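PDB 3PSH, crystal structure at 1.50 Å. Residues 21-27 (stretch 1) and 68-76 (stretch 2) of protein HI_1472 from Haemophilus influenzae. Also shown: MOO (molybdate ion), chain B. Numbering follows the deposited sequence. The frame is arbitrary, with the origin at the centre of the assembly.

Stretch 1 21-27: AVVLQHQ
Stretch 2 (68-76) MPGDLNSVN

Stretch 1 enters the contact as a β-strand beginning at Ala21, with Val22 at phi/psi -116/130° and Val23 at -116/101°. At Leu24 (-95/33°) the backbone departs from these extended values; Gln25 (-152/127°) follows as the N-cap residue, and His26 (-65/-31°) and Gln27 (-67/-49°) open a helix that continues later in the chain. Stretch 2 has no regular helix or strand. The two segments belong to one chain, and their touching residues are at least 45 positions apart in sequence. In register, Val22 CA lies 8.1 Å from Pro69 CA, and Leu24 CA lies 5.4 Å from Asp71 CA, so the backbones draw together as both run forward. Together they bury 326 Å².

No direct hydrogen bond joins the stretches; apolar packing dominates. The alternation of the strand points the CA-to-CB bonds of Val22 and Leu24 toward stretch 2, while Val23 is out of reach. Val22, in the t rotamer, brings CG1 to 3.6 Å from CG of Pro69, whose ring has a C-gamma endo pucker. Leu24 (chi1 m, chi2 t) is the most extensively covered residue. Its CD2 lies 3.9 Å from Gly70 C and 4.5 Å from Pro69 CG, its CD1 lies 4.2 Å from CG2 of Val75 (chi1 p), and its CB is 3.6 Å from Asp71 O. Gly70 is nearly fully extended at -177/-174°; a CB here would point toward stretch 1, crowding Leu24 CD1 at 3.1 Å and clashing with Ser74 O at 2.8 Å.

Leu72 (-64/-32°, chi1 m, chi2 t) supplies the second main apolar element. Its CA-to-CB bond points sideways, but the end of the side chain comes nearer to stretch 1, placing CD2 3.6 Å from Leu24 O and 3.9 Å from Gln25 CA. The same methyl meets the edge of the His26 ring, 4.0 Å from ND1. This contact leaves ND1 buried without a polar partner.

Polar linkage between the backbones is indirect: one water donates hydrogen bonds to Leu24 O and Leu72 O, each 2.8 Å from the water O.

Hydrogen bonds within stretch 2 hold its folded path. Asp71 N donates to Ser74 O at 2.9 Å, and Asn76 N to Pro69 O at 2.9 Å, folding the later residues back beside the earlier ones. The CA-to-CB bond of Asp71 (chi1 p) points away from stretch 1; its OD1 accepts from Ser74 OG at 2.6 Å and, weakly, from Asn73 N at 3.4 Å. At the end of the stretch, Asn76 (chi1 t) caps a helix that begins just beyond it.

Molybdate binds at the helical end of stretch 1. His26 (chi1 p, chi2 -63°) donates from NE2 to MOO O4 at 2.8 Å with an angle of 162°, and Gln27 (chi1 m, chi2 100°) from NE2 to MOO O3 at 2.8 Å with an angle of 139°. The His26 ring thus meets both the anion and Leu72 at its edge.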

ATOM      1  N   ALA A  21      18.931   9.810   0.193  1.00 14.59           N
ATOM      2  CA  ALA A  21      18.323   8.665  -0.465  1.00 12.80           C
ATOM      3  C   ALA A  21      17.366   9.223  -1.529  1.00 12.84           C
ATOM      4  O   ALA A  21      16.732  10.306  -1.298  1.00 13.50           O
ATOM      5  CB  ALA A  21      17.480   7.904   0.590  1.00 14.12           C
ATOM      6  N   VAL A  22      17.189   8.437  -2.588  1.00 12.69           N
ATOM      7  CA  VAL A  22      16.128   8.855  -3.558  1.00 12.24           C
ATOM      8  C   VAL A  22      15.110   7.718  -3.491  1.00 13.02           C
ATOM      9  O   VAL A  22      15.488   6.570  -3.540  1.00 14.60           O
ATOM     10  CB  VAL A  22      16.762   9.073  -4.953  1.00 12.83           C
ATOM     11  CG1 VAL A  22      15.634   9.165  -6.021  1.00 15.02           C
ATOM     12  CG2 VAL A  22      17.476  10.447  -4.866  1.00 12.08           C
ATOM     13  N   VAL A  23      13.827   8.055  -3.321  1.00 11.42           N
ATOM     14  CA  VAL A  23      12.856   6.994  -3.063  1.00 11.70           C
ATOM     15  C   VAL A  23      11.850   6.913  -4.217  1.00 12.29           C
ATOM     16  O   VAL A  23      10.976   7.770  -4.322  1.00 14.77           O
ATOM     17  CB  VAL A  23      12.086   7.216  -1.685  1.00 11.46           C
ATOM     18  CG1 VAL A  23      11.092   6.059  -1.559  1.00 11.73           C
ATOM     19  CG2 VAL A  23      13.130   7.195  -0.548  1.00 11.89           C
ATOM     20  N   LEU A  24      12.074   5.932  -5.109  1.00 12.20           N
ATOM     21  CA  LEU A  24      11.271   5.831  -6.366  1.00 10.16           C
ATOM     22  C   LEU A  24      10.063   4.892  -6.283  1.00  9.88           C
ATOM     23  O   LEU A  24       9.752   4.147  -7.228  1.00 11.41           O
ATOM     24  CB  LEU A  24      12.193   5.517  -7.596  1.00 10.93           C
ATOM     25  CG  LEU A  24      13.380   6.570  -7.841  1.00  9.59           C
ATOM     26  CD1 LEU A  24      14.116   6.124  -9.097  1.00 11.51           C
ATOM     27  CD2 LEU A  24      12.862   8.042  -7.899  1.00 12.78           C
ATOM     28  N   GLN A  25       9.473   4.828  -5.104  1.00 13.50           N
ATOM     29  CA  GLN A  25       8.331   3.930  -4.834  1.00 13.20           C
ATOM     30  C   GLN A  25       7.539   4.627  -3.733  1.00 12.26           C
ATOM     31  O   GLN A  25       8.132   4.990  -2.684  1.00 14.32           O
ATOM     32  CB  GLN A  25       8.855   2.568  -4.359  1.00 13.21           C
ATOM     33  CG  GLN A  25       7.681   1.500  -4.372  1.00 13.75           C
ATOM     34  CD  GLN A  25       7.816   0.420  -3.361  1.00  9.80           C
ATOM     35  OE1 GLN A  25       7.775  -0.790  -3.743  1.00 15.74           O
ATOM     36  NE2 GLN A  25       8.041   0.770  -2.106  1.00 11.52           N
ATOM     37  N   HIS A  26       6.199   4.872  -3.889  1.00 12.67           N
ATOM     38  CA  HIS A  26       5.346   5.497  -2.910  1.00 13.01           C
ATOM     39  C   HIS A  26       5.153   4.695  -1.618  1.00 11.75           C
ATOM     40  O   HIS A  26       5.060   5.245  -0.547  1.00 14.07           O
ATOM     41  CB  HIS A  26       3.952   5.844  -3.504  1.00 12.26           C
ATOM     42  CG  HIS A  26       3.284   4.697  -4.219  1.00 14.48           C
ATOM     43  ND1 HIS A  26       3.814   4.108  -5.346  1.00 11.90           N
ATOM     44  CD2 HIS A  26       2.085   4.083  -4.015  1.00 12.10           C
ATOM     45  CE1 HIS A  26       2.998   3.165  -5.801  1.00 15.96           C
ATOM     46  NE2 HIS A  26       1.984   3.080  -4.955  1.00 10.79           N
ATOM     47  N   GLN A  27       5.201   3.370  -1.754  1.00 12.51           N
ATOM     48  CA  GLN A  27       5.000   2.525  -0.557  1.00 12.23           C
ATOM     49  C   GLN A  27       6.161   2.714   0.399  1.00 11.47           C
ATOM     50  O   GLN A  27       5.993   2.942   1.616  1.00 13.18           O
ATOM     51  CB  GLN A  27       4.852   1.048  -0.863  1.00 12.25           C
ATOM     52  CG  GLN A  27       3.516   0.936  -1.688  1.00 11.42           C
ATOM     53  CD  GLN A  27       3.734   0.827  -3.148  1.00 13.38           C
ATOM     54  OE1 GLN A  27       4.727   1.286  -3.718  1.00 14.80           O
ATOM     55  NE2 GLN A  27       2.727   0.197  -3.815  1.00 13.24           N
ATOM     56  N   MET A  68      12.554  15.205  -8.136  1.00 13.50           N
ATOM     57  CA  MET A  68      11.851  13.997  -8.723  1.00 14.32           C
ATOM     58  C   MET A  68      12.595  13.474  -9.925  1.00 14.75           C
ATOM     59  O   MET A  68      12.247  13.760 -11.097  1.00 16.03           O
ATOM     60  CB  MET A  68      10.414  14.434  -9.103  1.00 12.74           C
ATOM     61  CG  MET A  68       9.623  14.740  -7.847  1.00 14.20           C
ATOM     62  SD  MET A  68       7.975  15.451  -8.259  1.00 18.34           S
ATOM     63  CE  MET A  68       8.382  17.169  -8.671  1.00 18.75           C
ATOM     64  N   PRO A  69      13.650  12.700  -9.685  1.00 15.10           N
ATOM     65  CA  PRO A  69      14.544  12.286 -10.761  1.00 15.52           C
ATOM     66  C   PRO A  69      14.177  10.980 -11.430  1.00 15.01           C
ATOM     67  O   PRO A  69      14.997  10.396 -12.108  1.00 15.84           O
ATOM     68  CB  PRO A  69      15.898  12.159 -10.037  1.00 15.60           C
ATOM     69  CG  PRO A  69      15.537  11.550  -8.699  1.00 13.67           C
ATOM     70  CD  PRO A  69      14.280  12.419  -8.361  1.00 14.79           C
ATOM     71  N   GLY A  70      12.971  10.461 -11.138  1.00 14.92           N
ATOM     72  CA  GLY A  70      12.521   9.216 -11.779  1.00 11.95           C
ATOM     73  C   GLY A  70      11.091   8.934 -11.286  1.00 12.49           C
ATOM     74  O   GLY A  70      10.581   9.783 -10.683  1.00 13.74           O
ATOM     75  N   ASP A  71      10.577   7.777 -11.678  1.00 12.33           N
ATOM     76  CA  ASP A  71       9.256   7.316 -11.143  1.00 14.32           C
ATOM     77  C   ASP A  71       9.304   5.825 -10.950  1.00 13.98           C
ATOM     78  O   ASP A  71      10.380   5.234 -10.679  1.00 15.28           O
ATOM     79  CB  ASP A  71       8.139   7.876 -12.102  1.00 17.41           C
ATOM     80  CG  ASP A  71       8.144   7.296 -13.503  1.00 21.64           C
ATOM     81  OD1 ASP A  71       8.860   6.402 -13.822  1.00 14.73           O
ATOM     82  OD2 ASP A  71       7.406   7.796 -14.382  1.00 25.91           O
ATOM     83  N   LEU A  72       8.114   5.161 -10.960  1.00 13.10           N
ATOM     84  CA  LEU A  72       8.220   3.738 -10.667  1.00 12.97           C
ATOM     85  C   LEU A  72       9.002   2.806 -11.616  1.00 12.62           C
ATOM     86  O   LEU A  72       9.607   1.753 -11.179  1.00 14.13           O
ATOM     87  CB  LEU A  72       6.797   3.118 -10.547  1.00 15.96           C
ATOM     88  CG  LEU A  72       5.975   3.605  -9.365  1.00 13.66           C
ATOM     89  CD1 LEU A  72       4.498   3.352  -9.634  1.00 13.49           C
ATOM     90  CD2 LEU A  72       6.419   2.949  -8.101  1.00 14.20           C
ATOM     91  N   ASN A  73       8.958   3.173 -12.904  1.00 13.88           N
ATOM     92  CA  ASN A  73       9.561   2.274 -13.892  1.00 14.69           C
ATOM     93  C   ASN A  73      10.510   2.965 -14.898  1.00 14.13           C
ATOM     94  O   ASN A  73      10.865   2.457 -15.916  1.00 15.87           O
ATOM     95  CB  ASN A  73       8.440   1.472 -14.605  1.00 16.78           C
ATOM     96  CG  ASN A  73       7.548   2.377 -15.412  1.00 20.50           C
ATOM     97  OD1 ASN A  73       7.760   3.609 -15.515  1.00 22.54           O
ATOM     98  ND2 ASN A  73       6.444   1.785 -15.878  1.00 28.39           N
ATOM     99  N   SER A  74      11.000   4.109 -14.514  1.00 13.80           N
ATOM    100  CA  SER A  74      11.943   4.929 -15.365  1.00 14.51           C
ATOM    101  C   SER A  74      12.833   5.793 -14.432  1.00 16.58           C
ATOM    102  O   SER A  74      12.430   6.198 -13.294  1.00 15.42           O
ATOM    103  CB  SER A  74      11.204   5.810 -16.400  1.00 17.57           C
ATOM    104  OG  SER A  74      10.497   6.914 -15.772  1.00 17.09           O
ATOM    105  N   VAL A  75      14.058   6.119 -14.907  1.00 14.81           N
ATOM    106  CA  VAL A  75      14.897   6.987 -14.110  1.00 16.74           C
ATOM    107  C   VAL A  75      15.583   7.956 -15.069  1.00 14.52           C
ATOM    108  O   VAL A  75      15.679   7.607 -16.282  1.00 16.04           O
ATOM    109  CB  VAL A  75      15.900   6.152 -13.315  1.00 14.92           C
ATOM    110  CG1 VAL A  75      16.870   5.314 -14.289  1.00 15.68           C
ATOM    111  CG2 VAL A  75      16.728   7.100 -12.280  1.00 16.45           C
ATOM    112  N   ASN A  76      15.904   9.155 -14.545  1.00 13.67           N
ATOM    113  CA  ASN A  76      16.586  10.227 -15.351  1.00 13.14           C
ATOM    114  C   ASN A  76      17.966  10.330 -14.661  1.00 13.29           C
ATOM    115  O   ASN A  76      18.103  11.047 -13.644  1.00 15.19           O
ATOM    116  CB  ASN A  76      15.777  11.549 -15.321  1.00 14.49           C
ATOM    117  CG  ASN A  76      16.505  12.691 -16.035  1.00 17.31           C
ATOM    118  OD1 ASN A  76      17.695  12.602 -16.260  1.00 17.10           O
ATOM    119  ND2 ASN A  76      15.733  13.701 -16.522  1.00 17.90           N
TER
HETATM  120 MO   MOO B   1      -0.496  -0.062  -5.134  1.00 33.20          MO
HETATM  121  O1  MOO B   1      -2.149  -0.385  -5.292  1.00 14.90           O
HETATM  122  O2  MOO B   1       0.414  -0.797  -6.398  1.00 20.52           O
HETATM  123  O3  MOO B   1       0.071  -0.692  -3.658  1.00 16.87           O
HETATM  124  O4  MOO B   1      -0.351   1.623  -4.978  1.00 14.46           O
HETATM  125  O   HOH W   1      10.969   2.084  -8.752  1.00 13.44           O